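Local coordinates for divalent-cation tolerance protein CutA (Thermotoga maritima, PDB 1O5J) that probably takes part in resistance to heavy metals, as a homotrimeric member of the CutA family linked to copper binding, at residues Leu38-Asn43 with Met105-Glu110; Glu76-Leu81 with Pro90-Leu95. All coordinates share one frame; numbering follows the deposited sequence.

Contact 1. Residues Leu38-Asn43 with Met105-Glu110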
loop_
_atom_site.group_PDB
_atom_site.type_symbol
_atom_site.label_atom_id
_atom_site.label_comp_id
_atom_site.label_asym_id
_atom_site.label_seq_id
_atom_site.Cartn_x
_atom_site.Cartn_y
_atom_site.Cartn_z
ATOM N N LEU A 38 6.746 -11.060 16.270
ATOM C CA LEU A 38 7.597 -10.571 15.214
ATOM C C LEU A 38 6.985 -9.369 14.478
ATOM O O LEU A 38 7.675 -8.713 13.719
ATOM C CB LEU A 38 7.849 -11.709 14.222
ATOM C CG LEU A 38 8.732 -12.835 14.720
ATOM C CD1 LEU A 38 8.970 -13.926 13.644
ATOM C CD2 LEU A 38 10.032 -12.261 15.184
ATOM N N ILE A 39 5.682 -9.143 14.670
ATOM C CA ILE A 39 4.953 -8.006 14.144
ATOM C C ILE A 39 4.042 -7.497 15.254
ATOM O O ILE A 39 3.739 -8.206 16.217
ATOM C CB ILE A 39 4.130 -8.404 12.891
ATOM C CG1 ILE A 39 2.931 -9.278 13.285
ATOM C CG2 ILE A 39 5.040 -9.100 11.812
ATOM C CD1 ILE A 39 2.019 -9.602 12.116
ATOM N N ALA A 40 3.621 -6.257 15.127
ATOM C CA ALA A 40 2.683 -5.639 16.058
ATOM C C ALA A 40 1.265 -5.726 15.507
ATOM O O ALA A 40 0.292 -5.716 16.266
ATOM C CB ALA A 40 3.036 -4.156 16.216
ATOM N N CYS A 41 1.148 -5.748 14.190
ATOM C CA CYS A 41 -0.154 -5.660 13.561
ATOM C C CYS A 41 -0.036 -6.194 12.148
ATOM O O CYS A 41 1.025 -6.111 11.570
ATOM C CB CYS A 41 -0.593 -4.168 13.547
ATOM S SG CYS A 41 -2.229 -3.954 12.869
ATOM N N PHE A 42 -1.101 -6.780 11.597
ATOM C CA PHE A 42 -1.201 -6.974 10.150
ATOM C C PHE A 42 -2.498 -6.383 9.651
ATOM O O PHE A 42 -3.485 -6.274 10.383
ATOM C CB PHE A 42 -1.082 -8.445 9.691
ATOM C CG PHE A 42 -2.208 -9.348 10.168
ATOM C CD1 PHE A 42 -3.366 -9.482 9.424
ATOM C CD2 PHE A 42 -2.088 -10.055 11.350
ATOM C CE1 PHE A 42 -4.395 -10.305 9.868
ATOM C CE2 PHE A 42 -3.107 -10.895 11.797
ATOM C CZ PHE A 42 -4.234 -11.039 11.044
ATOM N N ASN A 43 -2.477 -5.970 8.396
ATOM C CA ASN A 43 -3.687 -5.606 7.673
ATOM C C ASN A 43 -3.651 -6.420 6.381
ATOM O O ASN A 43 -2.696 -6.322 5.622
ATOM C CB ASN A 43 -3.735 -4.121 7.254
ATOM C CG ASN A 43 -3.771 -3.126 8.394
ATOM O OD1 ASN A 43 -3.580 -1.932 8.133
ATOM N ND2 ASN A 43 -3.963 -3.570 9.643
HETATM N N MSE A 105 4.040 4.692 17.440
HETATM C CA MSE A 105 5.386 4.102 17.448
HETATM C C MSE A 105 5.693 3.468 18.813
HETATM O O MSE A 105 6.345 2.437 18.872
HETATM C CB MSE A 105 6.426 5.175 17.117
HETATM C CG MSE A 105 7.881 4.669 17.018
HETATM SE SE MSE A 105 8.220 3.464 15.454
HETATM C CE MSE A 105 7.593 4.393 14.172
ATOM N N ASN A 106 5.228 4.090 19.895
ATOM C CA ASN A 106 5.467 3.585 21.233
ATOM C C ASN A 106 4.748 2.264 21.430
ATOM O O ASN A 106 5.295 1.323 22.003
ATOM C CB ASN A 106 5.017 4.609 22.302
ATOM C CG ASN A 106 5.886 5.836 22.340
ATOM O OD1 ASN A 106 7.001 5.811 21.844
ATOM N ND2 ASN A 106 5.381 6.931 22.964
ATOM N N TRP A 107 3.522 2.198 20.932
ATOM C CA TRP A 107 2.711 1.000 21.005
ATOM C C TRP A 107 3.305 -0.111 20.128
ATOM O O TRP A 107 3.325 -1.262 20.543
ATOM C CB TRP A 107 1.278 1.339 20.566
ATOM C CG TRP A 107 0.382 0.170 20.475
ATOM C CD1 TRP A 107 -0.353 -0.334 21.483
ATOM C CD2 TRP A 107 0.116 -0.665 19.324
ATOM N NE1 TRP A 107 -1.066 -1.421 21.048
ATOM C CE2 TRP A 107 -0.782 -1.655 19.732
ATOM C CE3 TRP A 107 0.572 -0.688 18.008
ATOM C CZ2 TRP A 107 -1.263 -2.635 18.873
ATOM C CZ3 TRP A 107 0.141 -1.669 17.170
ATOM C CH2 TRP A 107 -0.794 -2.634 17.596
ATOM N N LEU A 108 3.785 0.237 18.925
ATOM C CA LEU A 108 4.504 -0.731 18.057
ATOM C C LEU A 108 5.657 -1.404 18.775
ATOM O O LEU A 108 5.807 -2.633 18.772
ATOM C CB LEU A 108 5.061 -0.064 16.779
ATOM C CG LEU A 108 4.079 0.268 15.644
ATOM C CD1 LEU A 108 4.725 1.188 14.560
ATOM C CD2 LEU A 108 3.560 -1.026 14.987
ATOM N N ARG A 109 6.488 -0.585 19.389
ATOM C CA ARG A 109 7.656 -1.081 20.060
ATOM C C ARG A 109 7.288 -2.022 21.190
ATOM O O ARG A 109 7.861 -3.096 21.320
ATOM C CB ARG A 109 8.441 0.095 20.616
ATOM C CG ARG A 109 9.784 -0.303 21.161
ATOM C CD ARG A 109 10.670 0.870 21.352
ATOM N NE ARG A 109 9.994 1.885 22.147
ATOM C CZ ARG A 109 9.532 3.051 21.694
ATOM N NH1 ARG A 109 9.654 3.414 20.418
ATOM N NH2 ARG A 109 8.948 3.879 22.551
ATOM N N GLU A 110 6.339 -1.601 22.018
ATOM C CA GLU A 110 5.844 -2.432 23.127
ATOM C C GLU A 110 5.257 -3.774 22.645
ATOM O O GLU A 110 5.445 -4.799 23.299
ATOM C CB GLU A 110 4.787 -1.653 23.918
ATOM C CG GLU A 110 5.320 -0.368 24.552
ATOM C CD GLU A 110 4.225 0.591 25.026
ATOM O OE1 GLU A 110 3.020 0.439 24.651
ATOM O OE2 GLU A 110 4.581 1.529 25.790
#
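A40 and L108 bring the two backbones closest, their CA atoms 5.6 Å apart, where the connection leading into strand 41-53 passes helix 102-112. In this ferredoxin-like fold of the CutA family, the helix closing the chain thereby packs against the start of a strand that is outermost within the chain. A40 turns its CB toward the helix, and its small side chain suits a place where the backbones come so near. CD2 of L108 presses on A40 CB at 3.4 Å, closer than two methyl groups normally approach, while L108 also touches M13 of strand 13-20. W107 flanks the same methyl: with CG anti to the backbone N (chi1 175°), the indole reaches from the helix toward A40 and C41, and its CZ3 lies 3.9 Å from A40 CB. A broad, flat ring suits this place because it can also reach Y51 of the second subunit, one strand of which pairs with residues 41-43 in an antiparallel ladder. C41 CB sits at the edge of the indole, 4.3 Å from CH2 and near the ring plane. The same CH2 carbon of W107 approaches A40 O obliquely, at 3.5 Å.

Contact 2. Residues Glu76-Leu81 with Pro90-Leu95; sequences ELYEEL and PAIFTL
Y78 reaches from helix 74-84 to strand 92-100, tying a helix of the ferredoxin-like fold to a strand at the margin of this chain's own sheet. The segment axes lie 10.0 Å apart and run nearly antiparallel, at 154°, a gap that a long aromatic side chain can span. From CB, chi1 of -88° directs the tyrosine ring across to the strand. Along one edge of the ring, CD2 and then CE2 pass I92 CG2, CE2 at 3.7 Å; along the other, CE1 approaches T94 OG1 at 3.3 Å. The I92 methyl sits over one ring face, offset toward the rim, in a CH-pi contact only 16° off the ring normal. At the tip, OH passes 3.2 Å from F93 CA and donates a hydrogen bond of 2.7 Å to T94 OG1, which lies at the ring edge, in plane. Beta-branched I92 serves two helix residues: while CG2 takes the ring, CD1 reaches back to L81 CB at 3.7 Å, and L81 itself leans on I29 and F67. Threonine suits position 94, two residues on from I92, because its hydroxyl can accept from Y78 and still bond to OE2 of E74. The phenol, hydroxyl and carboxylate thus form a short chain in which the acid probably polarises T94 OG1 and strengthens its hold on the tyrosine proton.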
loop_
_atom_site.group_PDB
_atom_site.type_symbol
_atom_site.label_atom_id
_atom_site.label_comp_id
_atom_site.label_asym_id
_atom_site.label_seq_id
_atom_site.Cartn_x
_atom_site.Cartn_y
_atom_site.Cartn_z
ATOM N N GLU A 76 14.216 -11.689 11.467
ATOM C CA GLU A 76 13.426 -12.771 12.032
ATOM C C GLU A 76 12.107 -12.900 11.265
ATOM O O GLU A 76 11.690 -14.007 10.954
ATOM C CB GLU A 76 13.133 -12.527 13.514
ATOM C CG GLU A 76 14.312 -12.613 14.437
ATOM C CD GLU A 76 13.950 -12.132 15.838
ATOM O OE1 GLU A 76 14.016 -10.900 16.089
ATOM O OE2 GLU A 76 13.608 -12.983 16.682
ATOM N N LEU A 77 11.483 -11.771 10.936
ATOM C CA LEU A 77 10.249 -11.766 10.185
ATOM C C LEU A 77 10.377 -12.370 8.797
ATOM O O LEU A 77 9.551 -13.194 8.406
ATOM C CB LEU A 77 9.655 -10.339 10.094
ATOM C CG LEU A 77 8.403 -10.117 9.236
ATOM C CD1 LEU A 77 7.298 -10.985 9.678
ATOM C CD2 LEU A 77 7.937 -8.655 9.316
ATOM N N TYR A 78 11.371 -11.938 8.029
ATOM C CA TYR A 78 11.652 -12.550 6.714
ATOM C C TYR A 78 11.884 -14.062 6.835
ATOM O O TYR A 78 11.353 -14.856 6.038
ATOM C CB TYR A 78 12.880 -11.906 6.040
ATOM C CG TYR A 78 12.559 -10.697 5.197
ATOM C CD1 TYR A 78 12.075 -9.524 5.767
ATOM C CD2 TYR A 78 12.732 -10.730 3.798
ATOM C CE1 TYR A 78 11.780 -8.390 4.967
ATOM C CE2 TYR A 78 12.480 -9.605 3.012
ATOM C CZ TYR A 78 11.984 -8.463 3.589
ATOM O OH TYR A 78 11.735 -7.398 2.795
ATOM N N GLU A 79 12.706 -14.468 7.795
ATOM C CA GLU A 79 13.032 -15.885 7.918
ATOM C C GLU A 79 11.806 -16.690 8.363
ATOM O O GLU A 79 11.567 -17.740 7.835
ATOM C CB GLU A 79 14.310 -16.136 8.748
ATOM C CG GLU A 79 14.255 -15.776 10.211
ATOM C CD GLU A 79 15.611 -15.918 10.907
ATOM O OE1 GLU A 79 16.650 -15.957 10.205
ATOM O OE2 GLU A 79 15.626 -15.990 12.160
ATOM N N GLU A 80 10.952 -16.136 9.221
ATOM C CA GLU A 80 9.697 -16.817 9.614
ATOM C C GLU A 80 8.670 -16.863 8.473
ATOM O O GLU A 80 8.039 -17.883 8.238
ATOM C CB GLU A 80 9.070 -16.132 10.819
ATOM C CG GLU A 80 7.907 -16.894 11.438
ATOM C CD GLU A 80 8.356 -18.094 12.258
ATOM O OE1 GLU A 80 9.556 -18.187 12.549
ATOM O OE2 GLU A 80 7.510 -18.941 12.627
ATOM N N LEU A 81 8.466 -15.755 7.781
ATOM C CA LEU A 81 7.574 -15.766 6.619
ATOM C C LEU A 81 8.074 -16.749 5.578
ATOM O O LEU A 81 7.285 -17.419 4.958
ATOM C CB LEU A 81 7.521 -14.406 5.939
ATOM C CG LEU A 81 6.393 -13.498 6.306
ATOM C CD1 LEU A 81 6.619 -12.179 5.574
ATOM C CD2 LEU A 81 5.043 -14.155 5.943
ATOM N N PRO A 90 7.916 -16.571 -2.646
ATOM C CA PRO A 90 6.904 -15.597 -2.307
ATOM C C PRO A 90 7.419 -14.179 -2.501
ATOM O O PRO A 90 8.635 -13.949 -2.422
ATOM C CB PRO A 90 6.671 -15.852 -0.833
ATOM C CG PRO A 90 8.003 -16.356 -0.357
ATOM C CD PRO A 90 8.527 -17.182 -1.460
ATOM N N ALA A 91 6.486 -13.258 -2.751
ATOM C CA ALA A 91 6.795 -11.845 -2.722
ATOM C C ALA A 91 6.898 -11.463 -1.232
ATOM O O ALA A 91 5.950 -11.617 -0.471
ATOM C CB ALA A 91 5.706 -11.045 -3.397
ATOM N N ILE A 92 8.081 -11.067 -0.819
ATOM C CA ILE A 92 8.302 -10.458 0.501
ATOM C C ILE A 92 9.233 -9.281 0.252
ATOM O O ILE A 92 10.332 -9.462 -0.294
ATOM C CB ILE A 92 8.938 -11.438 1.488
ATOM C CG1 ILE A 92 8.193 -12.763 1.555
ATOM C CG2 ILE A 92 9.015 -10.810 2.883
ATOM C CD1 ILE A 92 8.827 -13.766 2.503
ATOM N N PHE A 93 8.780 -8.081 0.609
ATOM C CA PHE A 93 9.581 -6.872 0.473
ATOM C C PHE A 93 9.137 -5.835 1.512
ATOM O O PHE A 93 8.029 -5.914 2.091
ATOM C CB PHE A 93 9.533 -6.305 -0.956
ATOM C CG PHE A 93 8.148 -5.926 -1.419
ATOM C CD1 PHE A 93 7.639 -4.661 -1.135
ATOM C CD2 PHE A 93 7.385 -6.808 -2.168
ATOM C CE1 PHE A 93 6.391 -4.287 -1.567
ATOM C CE2 PHE A 93 6.116 -6.439 -2.585
ATOM C CZ PHE A 93 5.610 -5.168 -2.279
ATOM N N THR A 94 10.019 -4.877 1.745
ATOM C CA THR A 94 9.896 -3.883 2.809
ATOM C C THR A 94 9.717 -2.498 2.202
ATOM O O THR A 94 10.541 -2.084 1.375
ATOM C CB THR A 94 11.235 -3.893 3.612
ATOM O OG1 THR A 94 11.366 -5.147 4.267
ATOM C CG2 THR A 94 11.267 -2.853 4.763
ATOM N N LEU A 95 8.670 -1.772 2.602
ATOM C CA LEU A 95 8.551 -0.323 2.244
ATOM C C LEU A 95 9.161 0.564 3.315
ATOM O O LEU A 95 9.098 0.259 4.496
ATOM C CB LEU A 95 7.102 0.077 1.978
ATOM C CG LEU A 95 6.403 -0.752 0.888
ATOM C CD1 LEU A 95 4.916 -0.565 0.864
ATOM C CD2 LEU A 95 6.978 -0.394 -0.477
#

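In the fold
Both segments of contact 2 fall, in sequence, between the two segments of contact 1, and strand 92-100 leads directly into helix 102-112. The centres of the two contacts lie about 16 Å apart, yet segments 38-43 and 76-81 touch: L38 CD2 packs on E76 CB at 3.5 Å, and I39 CG2 meets L77 CD1 at 3.6 Å. The CB of I39 points away from helix 102-112, while its CG2 packs on helix 74-84. The two contacts also involve the two strands that are outermost within this chain. Strand 41-53 at contact 1 pairs with the second subunit and strand 92-100 at contact 2 with the third, so each lies where the sheet continues into a neighbour of the trimer.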